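Local coordinates for beta-lactamase (Klebsiella pneumoniae, PDB 6KBY), which probably hydrolyses beta-lactam antibiotics as a class C serine beta-lactamase and is captured here with adenosine monophosphate bound in its active site, at residues 78-83 and 258-263; 176-181 and 193-197; 187-191 and 237-241; 314-320 and 331-337. All coordinates share one frame. Numbering follows the deposited sequence.

Interaction 1. Residues 78-83 and 258-263; sequences ATLASY and QALTAT
This is a close, buried helix-helix packing, in which the helix 72-86, whose start adjoins the AMP-bearing Ser-71, is crossed by the helix 255-262. Residues 78-83 are regular alpha helix; residues 258-262 are helical too, and Thr-263 follows with phi/psi of -65/-18°. The local axes approach to 8.0 Å, with 122° between their N-to-C directions. Such proximity needs small side chains. Ala-259 points at the other helix and packs against the backbone of Tyr-83, Ala-259 CB lying 3.5 Å from Tyr-83 CA, with the two CA atoms only 4.7 Å apart; at the other anchor of the register, the CA atoms of Thr-79 and Leu-260 stand 5.8 Å apart. Ser-82, chi1 t, donates from OG to the carbonyl O of Ala-259 at 2.7 Å and meets Ala-262 CB at 3.4 Å from the same OG. Thr-263, chi1 p, turns its OG1 back to Leu-260 O (2.7 Å), while its CG2 lies 3.7 Å from Thr-79 CA and 3.7 Å from Ser-82 CB. Thr-79 CG2 touches Leu-260 CD2 at 3.8 Å, and its OG1 bonds to Thr-75 O within its own helix. The hydroxyls of Thr-79, Ser-82 and Thr-263 each find a carbonyl while methyl groups fill the crossing: the seam is largely apolar, pinned by one side-chain-to-backbone hydrogen bond from a serine short enough to fit between the helices.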
loop_
_atom_site.group_PDB
_atom_site.type_symbol
_atom_site.label_atom_id
_atom_site.label_comp_id
_atom_site.label_asym_id
_atom_site.label_seq_id
_atom_site.Cartn_x
_atom_site.Cartn_y
_atom_site.Cartn_z
ATOM N N ALA A 78 6.052 -6.033 0.233
ATOM C CA ALA A 78 6.481 -6.460 -1.095
ATOM C C ALA A 78 7.830 -5.861 -1.463
ATOM O O ALA A 78 8.679 -6.553 -2.043
ATOM C CB ALA A 78 5.434 -6.091 -2.144
ATOM N N THR A 79 8.037 -4.571 -1.180
ATOM C CA THR A 79 9.333 -3.973 -1.477
ATOM C C THR A 79 10.444 -4.688 -0.720
ATOM O O THR A 79 11.522 -4.928 -1.270
ATOM C CB THR A 79 9.311 -2.472 -1.173
ATOM O OG1 THR A 79 8.299 -1.835 -1.965
ATOM C CG2 THR A 79 10.654 -1.831 -1.511
ATOM N N LEU A 80 10.182 -5.075 0.531
ATOM C CA LEU A 80 11.180 -5.823 1.291
ATOM C C LEU A 80 11.448 -7.188 0.670
ATOM O O LEU A 80 12.607 -7.603 0.552
ATOM C CB LEU A 80 10.741 -5.966 2.749
ATOM C CG LEU A 80 11.831 -6.561 3.648
ATOM C CD1 LEU A 80 12.975 -5.571 3.854
ATOM C CD2 LEU A 80 11.253 -7.018 4.980
ATOM N N ALA A 81 10.395 -7.903 0.270
ATOM C CA ALA A 81 10.596 -9.193 -0.386
ATOM C C ALA A 81 11.368 -9.035 -1.687
ATOM O O ALA A 81 12.244 -9.850 -2.006
ATOM C CB ALA A 81 9.248 -9.865 -0.642
ATOM N N SER A 82 11.057 -7.986 -2.450
ATOM C CA SER A 82 11.772 -7.727 -3.689
ATOM C C SER A 82 13.233 -7.392 -3.413
ATOM O O SER A 82 14.130 -7.831 -4.147
ATOM C CB SER A 82 11.069 -6.593 -4.430
ATOM O OG SER A 82 11.657 -6.383 -5.691
ATOM N N TYR A 83 13.493 -6.630 -2.348
ATOM C CA TYR A 83 14.867 -6.332 -1.960
ATOM C C TYR A 83 15.617 -7.603 -1.590
ATOM O O TYR A 83 16.762 -7.806 -2.013
ATOM C CB TYR A 83 14.855 -5.334 -0.804
ATOM C CG TYR A 83 16.220 -4.944 -0.295
ATOM C CD1 TYR A 83 17.050 -4.118 -1.039
ATOM C CD2 TYR A 83 16.664 -5.373 0.947
ATOM C CE1 TYR A 83 18.299 -3.751 -0.568
ATOM C CE2 TYR A 83 17.909 -5.010 1.425
ATOM C CZ TYR A 83 18.718 -4.198 0.664
ATOM O OH TYR A 83 19.959 -3.830 1.134
ATOM N N GLN A 258 16.305 -1.229 -7.927
ATOM C CA GLN A 258 15.905 -2.467 -8.583
ATOM C C GLN A 258 14.759 -3.123 -7.833
ATOM O O GLN A 258 13.810 -3.624 -8.447
ATOM C CB GLN A 258 17.091 -3.428 -8.645
ATOM C CG GLN A 258 18.266 -2.951 -9.465
ATOM C CD GLN A 258 19.475 -3.852 -9.291
ATOM O OE1 GLN A 258 19.338 -5.050 -9.035
ATOM N NE2 GLN A 258 20.666 -3.276 -9.418
ATOM N N ALA A 259 14.835 -3.131 -6.503
ATOM C CA ALA A 259 13.798 -3.758 -5.691
ATOM C C ALA A 259 12.464 -3.050 -5.870
ATOM O O ALA A 259 11.426 -3.698 -6.057
ATOM C CB ALA A 259 14.222 -3.731 -4.224
ATOM N N LEU A 260 12.470 -1.713 -5.802
ATOM C CA LEU A 260 11.243 -0.942 -5.987
ATOM C C LEU A 260 10.614 -1.245 -7.338
ATOM O O LEU A 260 9.425 -1.575 -7.434
ATOM C CB LEU A 260 11.556 0.549 -5.895
ATOM C CG LEU A 260 11.887 1.082 -4.502
ATOM C CD1 LEU A 260 12.664 2.389 -4.637
ATOM C CD2 LEU A 260 10.608 1.281 -3.692
ATOM N N THR A 261 11.408 -1.131 -8.396
ATOM C CA THR A 261 10.877 -1.318 -9.737
ATOM C C THR A 261 10.331 -2.724 -9.915
ATOM O O THR A 261 9.264 -2.910 -10.507
ATOM C CB THR A 261 11.985 -1.012 -10.742
ATOM O OG1 THR A 261 12.336 0.371 -10.618
ATOM C CG2 THR A 261 11.548 -1.320 -12.177
ATOM N N ALA A 262 11.033 -3.725 -9.381
ATOM C CA ALA A 262 10.617 -5.108 -9.583
ATOM C C ALA A 262 9.292 -5.432 -8.908
ATOM O O ALA A 262 8.642 -6.407 -9.304
ATOM C CB ALA A 262 11.703 -6.086 -9.123
ATOM N N THR A 263 8.867 -4.653 -7.904
ATOM C CA THR A 263 7.547 -4.912 -7.330
ATOM C C THR A 263 6.433 -4.664 -8.333
ATOM O O THR A 263 5.304 -5.116 -8.101
ATOM C CB THR A 263 7.245 -4.086 -6.071
ATOM O OG1 THR A 263 7.188 -2.693 -6.396
ATOM C CG2 THR A 263 8.246 -4.338 -4.953
#

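Interaction 2. Residues 176-181 and 193-197; sequences YEDAIE and SYLKV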
loop_
_atom_site.group_PDB
_atom_site.type_symbol
_atom_site.label_atom_id
_atom_site.label_comp_id
_atom_site.label_asym_id
_atom_site.label_seq_id
_atom_site.Cartn_x
_atom_site.Cartn_y
_atom_site.Cartn_z
ATOM N N TYR A 176 10.955 -8.368 11.067
ATOM C CA TYR A 176 10.299 -7.490 10.103
ATOM C C TYR A 176 10.373 -6.033 10.545
ATOM O O TYR A 176 10.604 -5.136 9.728
ATOM C CB TYR A 176 8.844 -7.918 9.883
ATOM C CG TYR A 176 8.179 -7.108 8.801
ATOM C CD1 TYR A 176 8.471 -7.346 7.473
ATOM C CD2 TYR A 176 7.281 -6.090 9.107
ATOM C CE1 TYR A 176 7.891 -6.607 6.471
ATOM C CE2 TYR A 176 6.689 -5.333 8.103
ATOM C CZ TYR A 176 7.003 -5.602 6.783
ATOM O OH TYR A 176 6.451 -4.880 5.750
ATOM N N GLU A 177 10.201 -5.786 11.843
ATOM C CA GLU A 177 10.251 -4.424 12.357
ATOM C C GLU A 177 11.615 -3.797 12.113
ATOM O O GLU A 177 11.705 -2.638 11.690
ATOM C CB GLU A 177 9.923 -4.435 13.850
ATOM C CG GLU A 177 8.514 -4.906 14.193
ATOM C CD GLU A 177 8.252 -6.372 13.846
ATOM O OE1 GLU A 177 9.108 -7.229 14.166
ATOM O OE2 GLU A 177 7.197 -6.668 13.233
ATOM N N ASP A 178 12.691 -4.547 12.376
ATOM C CA ASP A 178 14.033 -4.045 12.095
ATOM C C ASP A 178 14.256 -3.875 10.598
ATOM O O ASP A 178 14.862 -2.894 10.163
ATOM C CB ASP A 178 15.094 -4.994 12.662
ATOM C CG ASP A 178 15.356 -4.782 14.138
ATOM O OD1 ASP A 178 14.794 -3.834 14.726
ATOM O OD2 ASP A 178 16.145 -5.570 14.706
ATOM N N ALA A 179 13.789 -4.834 9.795
ATOM C CA ALA A 179 13.962 -4.723 8.352
ATOM C C ALA A 179 13.347 -3.433 7.821
ATOM O O ALA A 179 13.945 -2.746 6.987
ATOM C CB ALA A 179 13.337 -5.930 7.658
ATOM N N ILE A 180 12.159 -3.086 8.308
ATOM C CA ILE A 180 11.455 -1.911 7.808
ATOM C C ILE A 180 12.036 -0.628 8.392
ATOM O O ILE A 180 12.349 0.315 7.661
ATOM C CB ILE A 180 9.948 -2.043 8.092
ATOM C CG1 ILE A 180 9.339 -3.208 7.299
ATOM C CG2 ILE A 180 9.229 -0.741 7.808
ATOM C CD1 ILE A 180 9.521 -3.110 5.794
ATOM N N GLU A 181 12.185 -0.564 9.717
ATOM C CA GLU A 181 12.582 0.696 10.344
ATOM C C GLU A 181 14.085 0.941 10.337
ATOM O O GLU A 181 14.501 2.102 10.429
ATOM C CB GLU A 181 12.047 0.784 11.773
ATOM C CG GLU A 181 10.534 0.903 11.846
ATOM C CD GLU A 181 10.044 1.335 13.215
ATOM O OE1 GLU A 181 10.837 1.278 14.185
ATOM O OE2 GLU A 181 8.872 1.747 13.342
ATOM N N SER A 193 8.337 7.930 8.748
ATOM C CA SER A 193 7.510 6.768 8.484
ATOM C C SER A 193 7.878 5.715 9.517
ATOM O O SER A 193 9.067 5.493 9.777
ATOM C CB SER A 193 7.791 6.233 7.082
ATOM O OG SER A 193 7.489 7.209 6.101
ATOM N N TYR A 194 6.869 5.084 10.116
ATOM C CA TYR A 194 7.111 4.235 11.272
ATOM C C TYR A 194 6.124 3.083 11.306
ATOM O O TYR A 194 4.980 3.205 10.859
ATOM C CB TYR A 194 6.906 5.011 12.577
ATOM C CG TYR A 194 7.625 6.331 12.633
ATOM C CD1 TYR A 194 8.970 6.397 12.962
ATOM C CD2 TYR A 194 6.956 7.516 12.362
ATOM C CE1 TYR A 194 9.631 7.614 13.015
ATOM C CE2 TYR A 194 7.607 8.735 12.414
ATOM C CZ TYR A 194 8.939 8.775 12.740
ATOM O OH TYR A 194 9.570 9.994 12.791
ATOM N N LEU A 195 6.571 1.974 11.888
ATOM C CA LEU A 195 5.654 0.972 12.417
ATOM C C LEU A 195 5.259 1.276 13.854
ATOM O O LEU A 195 4.126 0.991 14.249
ATOM C CB LEU A 195 6.279 -0.423 12.339
ATOM C CG LEU A 195 6.524 -0.933 10.921
ATOM C CD1 LEU A 195 7.376 -2.190 10.938
ATOM C CD2 LEU A 195 5.207 -1.187 10.206
ATOM N N LYS A 196 6.174 1.845 14.640
ATOM C CA LYS A 196 5.921 2.301 16.005
ATOM C C LYS A 196 6.297 3.775 16.073
ATOM O O LYS A 196 7.477 4.117 15.950
ATOM C CB LYS A 196 6.786 1.525 16.999
ATOM C CG LYS A 196 6.366 0.103 17.304
ATOM C CD LYS A 196 7.348 -0.530 18.288
ATOM C CE LYS A 196 6.951 -1.948 18.667
ATOM N NZ LYS A 196 8.095 -2.705 19.253
ATOM N N VAL A 197 5.311 4.638 16.283
ATOM C CA VAL A 197 5.579 6.080 16.312
ATOM C C VAL A 197 6.366 6.420 17.574
ATOM O O VAL A 197 5.943 6.047 18.683
ATOM C CB VAL A 197 4.265 6.862 16.253
ATOM C CG1 VAL A 197 4.518 8.354 16.406
ATOM C CG2 VAL A 197 3.518 6.562 14.947
#
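Residues 176-181 form the first turns of the helix 176-187, with Ile-180 N bonded to Tyr-176 O (2.9 Å) and a wider pi-type turn at 179-181. Residues 193-194 are a weakly bonded strand at the edge of a small three-stranded sheet, and at Leu-195 the chain bends, its phi/psi falling to -88/-34°. The CA atoms come nearest at Glu-181 and Tyr-194, 6.6 Å apart, and at Glu-177 and Leu-195, 7.1 Å. The bend turns two successive amides the same way, and Glu-181 exploits this: its single OE2 accepts from Leu-195 N at 2.7 Å and from Lys-196 N at 3.0 Å, the latter nearly linear at 165°. Leu-195, its side chain about 11 Å from the bound AMP, is the apolar half of the contact. It points at the helix and sets CD1 3.8 Å from Ile-180 CB, 3.9 Å from Glu-177 CA and 4.3 Å from Tyr-176 CE2. Glu-177, partly exposed, instead hydrogen-bonds through OE2 to Asn-225 ND2. Long enough to reach the bend, Glu-181 satisfies two backbone NH groups, so a charged clamp backed by a buried leucine ties the helix start to this edge strand.

Interaction 3. Residues 187-191 and 237-241; sequences QLGMH and LLRYV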
loop_
_atom_site.group_PDB
_atom_site.type_symbol
_atom_site.label_atom_id
_atom_site.label_comp_id
_atom_site.label_asym_id
_atom_site.label_seq_id
_atom_site.Cartn_x
_atom_site.Cartn_y
_atom_site.Cartn_z
ATOM N N GLN A 187 16.774 3.613 3.923
ATOM C CA GLN A 187 17.364 3.621 2.583
ATOM C C GLN A 187 16.494 4.377 1.585
ATOM O O GLN A 187 17.013 4.927 0.602
ATOM C CB GLN A 187 17.615 2.194 2.089
ATOM C CG GLN A 187 18.822 1.494 2.703
ATOM C CD GLN A 187 19.246 0.272 1.901
ATOM O OE1 GLN A 187 19.161 0.261 0.671
ATOM N NE2 GLN A 187 19.704 -0.763 2.593
ATOM N N LEU A 188 15.180 4.411 1.807
ATOM C CA LEU A 188 14.281 5.194 0.972
ATOM C C LEU A 188 14.229 6.661 1.373
ATOM O O LEU A 188 13.533 7.443 0.718
ATOM C CB LEU A 188 12.874 4.599 1.014
ATOM C CG LEU A 188 12.738 3.180 0.459
ATOM C CD1 LEU A 188 11.363 2.622 0.766
ATOM C CD2 LEU A 188 12.998 3.166 -1.038
ATOM N N GLY A 189 14.940 7.058 2.428
ATOM C CA GLY A 189 14.882 8.434 2.871
ATOM C C GLY A 189 13.578 8.814 3.524
ATOM O O GLY A 189 13.236 9.997 3.568
ATOM N N MET A 190 12.833 7.837 4.038
ATOM C CA MET A 190 11.523 8.078 4.635
ATOM C C MET A 190 11.696 8.119 6.149
ATOM O O MET A 190 11.474 7.141 6.864
ATOM C CB MET A 190 10.535 7.013 4.168
ATOM C CG MET A 190 10.275 7.088 2.667
ATOM S SD MET A 190 9.330 5.705 2.026
ATOM C CE MET A 190 7.711 6.058 2.713
ATOM N N HIS A 191 12.118 9.283 6.636
ATOM C CA HIS A 191 12.506 9.447 8.030
ATOM C C HIS A 191 11.335 9.729 8.953
ATOM O O HIS A 191 11.512 9.695 10.175
ATOM C CB HIS A 191 13.568 10.543 8.157
ATOM C CG HIS A 191 14.773 10.306 7.302
ATOM N ND1 HIS A 191 15.595 9.213 7.467
ATOM C CD2 HIS A 191 15.281 11.007 6.262
ATOM C CE1 HIS A 191 16.565 9.257 6.572
ATOM N NE2 HIS A 191 16.397 10.335 5.828
ATOM N N LEU A 237 5.332 9.600 1.710
ATOM C CA LEU A 237 4.742 8.745 0.687
ATOM C C LEU A 237 4.935 9.309 -0.709
ATOM O O LEU A 237 5.067 8.541 -1.664
ATOM C CB LEU A 237 3.267 8.489 0.963
ATOM C CG LEU A 237 2.998 7.485 2.076
ATOM C CD1 LEU A 237 1.500 7.405 2.343
ATOM C CD2 LEU A 237 3.560 6.103 1.744
ATOM N N LEU A 238 4.961 10.634 -0.860
ATOM C CA LEU A 238 5.261 11.170 -2.181
ATOM C C LEU A 238 6.688 10.829 -2.589
ATOM O O LEU A 238 6.952 10.535 -3.761
ATOM C CB LEU A 238 5.010 12.674 -2.238
ATOM C CG LEU A 238 4.944 13.258 -3.655
ATOM C CD1 LEU A 238 3.740 12.711 -4.419
ATOM C CD2 LEU A 238 4.917 14.777 -3.614
ATOM N N ARG A 239 7.622 10.848 -1.636
ATOM C CA ARG A 239 8.978 10.398 -1.934
ATOM C C ARG A 239 8.983 8.936 -2.373
ATOM O O ARG A 239 9.669 8.563 -3.331
ATOM C CB ARG A 239 9.874 10.604 -0.713
ATOM C CG ARG A 239 11.317 10.234 -0.968
ATOM C CD ARG A 239 12.251 10.584 0.184
ATOM N NE ARG A 239 13.567 10.015 -0.076
ATOM C CZ ARG A 239 14.515 10.620 -0.786
ATOM N NH1 ARG A 239 14.305 11.831 -1.292
ATOM N NH2 ARG A 239 15.676 10.013 -0.991
ATOM N N TYR A 240 8.196 8.101 -1.695
ATOM C CA TYR A 240 8.065 6.691 -2.064
ATOM C C TYR A 240 7.533 6.551 -3.482
ATOM O O TYR A 240 8.006 5.705 -4.254
ATOM C CB TYR A 240 7.106 6.043 -1.075
ATOM C CG TYR A 240 6.850 4.553 -1.137
ATOM C CD1 TYR A 240 7.883 3.624 -1.052
ATOM C CD2 TYR A 240 5.545 4.081 -1.161
ATOM C CE1 TYR A 240 7.620 2.263 -1.027
ATOM C CE2 TYR A 240 5.273 2.735 -1.135
ATOM C CZ TYR A 240 6.313 1.829 -1.068
ATOM O OH TYR A 240 6.060 0.475 -1.012
ATOM N N VAL A 241 6.545 7.372 -3.841
ATOM C CA VAL A 241 6.010 7.350 -5.200
ATOM C C VAL A 241 7.081 7.764 -6.208
ATOM O O VAL A 241 7.267 7.115 -7.244
ATOM C CB VAL A 241 4.752 8.233 -5.279
ATOM C CG1 VAL A 241 4.345 8.485 -6.727
ATOM C CG2 VAL A 241 3.611 7.590 -4.497
HETATM O O HOH W 1 17.077 7.617 -0.181
#
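Leu-237 begins the contact lightly, its CD2 meeting Met-190 CE at 4.3 Å. Two residues on, Arg-239 points at the partner segment and stretches out fully, chi1 to chi3 all t, so that NE donates to Leu-188 O at 2.7 Å (158°). Its NH2 gives a hydrogen bond to water 1 at 2.9 Å, and that water donates to Gln-187 O at 2.8 Å; the guanidinium thereby gathers two carbonyls where the helix 176-187 finishes. There the chain closes in a Schellman motif at Gly-189, phi 72°. Glycine suits the place twice over: the positive phi is easy for it, and an ideal CB would fall 2.4 Å from Arg-239 NE. Tyr-240 comes next; Met-190 SD and Leu-188 CD1 approach its ring obliquely from the same side, SD 4.9 Å from the ring centroid in a Met-aromatic contact and Leu-188 CD1 4.1 Å from Tyr-240 CD1. Met-190 SD also lies 3.8 Å from Tyr-240 CB. Tyr-240 OH hydrogen-bonds to Thr-75 OG1, and its ring stacks with Phe-76, so this helix is fastened to the helix 72-86. Leu-188 and Tyr-240 both pack on Leu-260 of helix 255-262, while Leu-237 and Val-241 rest against strands 328-335 and 340-346.

Interaction 4. Residues 314-320 and 331-337; sequences QENVWIN and YIAFVPA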
loop_
_atom_site.group_PDB
_atom_site.type_symbol
_atom_site.label_atom_id
_atom_site.label_comp_id
_atom_site.label_asym_id
_atom_site.label_seq_id
_atom_site.Cartn_x
_atom_site.Cartn_y
_atom_site.Cartn_z
ATOM N N GLN A 314 6.208 -1.747 -16.151
ATOM C CA GLN A 314 5.814 -0.939 -17.296
ATOM C C GLN A 314 5.769 0.535 -16.933
ATOM O O GLN A 314 5.593 0.914 -15.770
ATOM C CB GLN A 314 4.419 -1.330 -17.791
ATOM C CG GLN A 314 4.320 -2.719 -18.369
ATOM C CD GLN A 314 5.216 -2.890 -19.571
ATOM O OE1 GLN A 314 5.172 -2.095 -20.519
ATOM N NE2 GLN A 314 6.047 -3.926 -19.541
ATOM N N GLU A 315 5.896 1.365 -17.968
ATOM C CA GLU A 315 5.630 2.792 -17.851
ATOM C C GLU A 315 4.168 3.130 -18.124
ATOM O O GLU A 315 3.576 3.953 -17.414
ATOM C CB GLU A 315 6.518 3.579 -18.817
ATOM C CG GLU A 315 7.998 3.300 -18.664
ATOM C CD GLU A 315 8.521 3.582 -17.271
ATOM O OE1 GLU A 315 8.430 4.741 -16.830
ATOM O OE2 GLU A 315 9.018 2.637 -16.611
ATOM N N ASN A 316 3.579 2.503 -19.138
ATOM C CA ASN A 316 2.263 2.884 -19.651
ATOM C C ASN A 316 1.125 2.232 -18.875
ATOM O O ASN A 316 0.230 1.616 -19.449
ATOM C CB ASN A 316 2.179 2.559 -21.138
ATOM C CG ASN A 316 3.129 3.405 -21.973
ATOM O OD1 ASN A 316 3.369 4.572 -21.659
ATOM N ND2 ASN A 316 3.679 2.823 -23.037
ATOM N N VAL A 317 1.139 2.390 -17.553
ATOM C CA VAL A 317 0.157 1.771 -16.674
ATOM C C VAL A 317 -0.168 2.718 -15.528
ATOM O O VAL A 317 0.609 3.611 -15.184
ATOM C CB VAL A 317 0.632 0.411 -16.106
ATOM C CG1 VAL A 317 0.772 -0.628 -17.210
ATOM C CG2 VAL A 317 1.937 0.573 -15.358
ATOM N N TRP A 318 -1.338 2.486 -14.927
ATOM C CA TRP A 318 -1.789 3.149 -13.710
ATOM C C TRP A 318 -1.560 2.159 -12.575
ATOM O O TRP A 318 -2.200 1.103 -12.528
ATOM C CB TRP A 318 -3.276 3.471 -13.859
ATOM C CG TRP A 318 -3.948 4.090 -12.673
ATOM C CD1 TRP A 318 -4.286 3.479 -11.497
ATOM C CD2 TRP A 318 -4.411 5.439 -12.572
ATOM N NE1 TRP A 318 -4.911 4.380 -10.660
ATOM C CE2 TRP A 318 -5.004 5.588 -11.302
ATOM C CE3 TRP A 318 -4.378 6.539 -13.432
ATOM C CZ2 TRP A 318 -5.556 6.796 -10.871
ATOM C CZ3 TRP A 318 -4.929 7.738 -13.003
ATOM C CH2 TRP A 318 -5.507 7.855 -11.734
ATOM N N ILE A 319 -0.614 2.471 -11.697
ATOM C CA ILE A 319 -0.267 1.618 -10.564
ATOM C C ILE A 319 -0.893 2.225 -9.320
ATOM O O ILE A 319 -0.845 3.447 -9.123
ATOM C CB ILE A 319 1.265 1.511 -10.417
ATOM C CG1 ILE A 319 1.899 1.056 -11.735
ATOM C CG2 ILE A 319 1.619 0.567 -9.267
ATOM C CD1 ILE A 319 3.413 0.945 -11.685
ATOM N N ASN A 320 -1.503 1.389 -8.479
ATOM C CA ASN A 320 -2.244 1.955 -7.360
ATOM C C ASN A 320 -2.369 0.979 -6.201
ATOM O O ASN A 320 -2.153 -0.229 -6.346
ATOM C CB ASN A 320 -3.597 2.558 -7.786
ATOM C CG ASN A 320 -4.699 1.534 -8.143
ATOM O OD1 ASN A 320 -5.845 1.958 -8.318
ATOM N ND2 ASN A 320 -4.386 0.242 -8.265
ATOM N N TYR A 331 -4.990 6.399 -0.211
ATOM C CA TYR A 331 -4.895 5.913 -1.582
ATOM C C TYR A 331 -3.635 6.472 -2.218
ATOM O O TYR A 331 -3.295 7.636 -1.989
ATOM C CB TYR A 331 -6.126 6.335 -2.394
ATOM C CG TYR A 331 -6.160 5.839 -3.829
ATOM C CD1 TYR A 331 -6.193 4.475 -4.114
ATOM C CD2 TYR A 331 -6.200 6.730 -4.898
ATOM C CE1 TYR A 331 -6.249 4.012 -5.421
ATOM C CE2 TYR A 331 -6.247 6.272 -6.204
ATOM C CZ TYR A 331 -6.279 4.916 -6.461
ATOM O OH TYR A 331 -6.337 4.492 -7.771
ATOM N N ILE A 332 -2.963 5.644 -3.019
ATOM C CA ILE A 332 -1.849 6.063 -3.859
ATOM C C ILE A 332 -2.128 5.619 -5.281
ATOM O O ILE A 332 -2.538 4.474 -5.506
ATOM C CB ILE A 332 -0.521 5.415 -3.411
ATOM C CG1 ILE A 332 -0.039 6.058 -2.123
ATOM C CG2 ILE A 332 0.541 5.490 -4.539
ATOM C CD1 ILE A 332 1.264 5.515 -1.599
ATOM N N ALA A 333 -1.852 6.502 -6.241
ATOM C CA ALA A 333 -1.836 6.115 -7.646
ATOM C C ALA A 333 -0.713 6.855 -8.356
ATOM O O ALA A 333 -0.426 8.013 -8.040
ATOM C CB ALA A 333 -3.166 6.431 -8.339
ATOM N N PHE A 334 -0.088 6.192 -9.328
ATOM C CA PHE A 334 0.931 6.856 -10.125
ATOM C C PHE A 334 1.005 6.228 -11.509
ATOM O O PHE A 334 0.692 5.047 -11.691
ATOM C CB PHE A 334 2.296 6.916 -9.419
ATOM C CG PHE A 334 2.897 5.569 -9.068
ATOM C CD1 PHE A 334 2.515 4.887 -7.920
ATOM C CD2 PHE A 334 3.879 5.007 -9.866
ATOM C CE1 PHE A 334 3.092 3.670 -7.592
ATOM C CE2 PHE A 334 4.460 3.792 -9.545
ATOM C CZ PHE A 334 4.062 3.123 -8.409
ATOM N N VAL A 335 1.414 7.041 -12.472
ATOM C CA VAL A 335 1.560 6.632 -13.862
ATOM C C VAL A 335 2.994 6.917 -14.275
ATOM O O VAL A 335 3.351 8.061 -14.564
ATOM C CB VAL A 335 0.567 7.382 -14.771
ATOM C CG1 VAL A 335 0.752 6.959 -16.217
ATOM C CG2 VAL A 335 -0.872 7.160 -14.318
ATOM N N PRO A 336 3.858 5.897 -14.301
ATOM C CA PRO A 336 5.287 6.180 -14.543
ATOM C C PRO A 336 5.563 6.885 -15.863
ATOM O O PRO A 336 6.431 7.766 -15.920
ATOM C CB PRO A 336 5.943 4.797 -14.440
ATOM C CG PRO A 336 5.011 4.018 -13.531
ATOM C CD PRO A 336 3.626 4.495 -13.908
ATOM N N ALA A 337 4.807 6.565 -16.917
ATOM C CA ALA A 337 5.040 7.195 -18.216
ATOM C C ALA A 337 4.850 8.700 -18.162
ATOM O O ALA A 337 5.451 9.433 -18.959
ATOM C CB ALA A 337 4.078 6.620 -19.250
HETATM O O HOH W 2 8.442 7.007 -18.181
#
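The hairpin of strands 317-325 and 328-335 lies within the large antiparallel sheet; its first strand carries Lys-321 of a probable KTG motif and the AMP-contacting Gly-323 and Ser-324. The present contact covers the end of the hairpin away from that site. Ile-319 and Phe-334 form a hydrogen-bonded pair, each N to the other's O at 2.9 Å, and Asn-320 and Ala-333 the adjoining non-hydrogen-bonded pair, CA atoms 4.2 Å apart. The next carbonyl, Val-317 O, meets Val-335 CA at 3.4 Å and Pro-336 CD at 3.4 Å; proline has no NH to offer, and this oxygen stays without a hydrogen bond. Pairing resumes at Ala-337 N to Glu-315 O (2.9 Å), while water 2 links Glu-315 OE1 (2.6 Å) with Pro-336 O (3.1 Å). Phe-334, chi1 p, lays its ring over Ile-319, whose CB makes a CH-pi contact 4.0 Å from the centroid. On the face opposite Ile-319 and Phe-334, Trp-318 NE1 donates to Tyr-331 OH (3.2 Å), which donates to Asn-320 OD1 (2.6 Å), a chain of hydrogen bonds among buried polar groups; Asn-295 ND2 also bonds to Asn-320 OD1. Small Ala-333 admits the indole, its CB 3.5 Å from Trp-318 CZ2. Helices 352-364 and 288-294 cover the Trp-318 face, helix 234-244 packs on Ile-332 and Phe-334, and strands 280-283 and 340-346 flank the hairpin.

In the fold
Interactions 1, 2 and 3 are tied together within the helical part of the enzyme, and interaction 3 leads on to the sheet. Leu-80 CD2 of interaction 1 packs on Ala-179 CB of interaction 2 at 3.6 Å, and Leu-260 CD1 meets Leu-188 CD2 of interaction 3 at 3.7 Å. Segments 187-191 and 193-197 almost adjoin in sequence. Val-241 CG2 then reaches Ile-332 CG2 of interaction 4 at 3.7 Å, whereas interactions 2 and 4 lie 26 Å apart between centres. None of the four contacts touches the AMP: side chains of Ala-78, Tyr-176, Tyr-240 and Tyr-331 come within about 10 to 11 Å of Ser-71's side chain, which bears the covalent nucleotide.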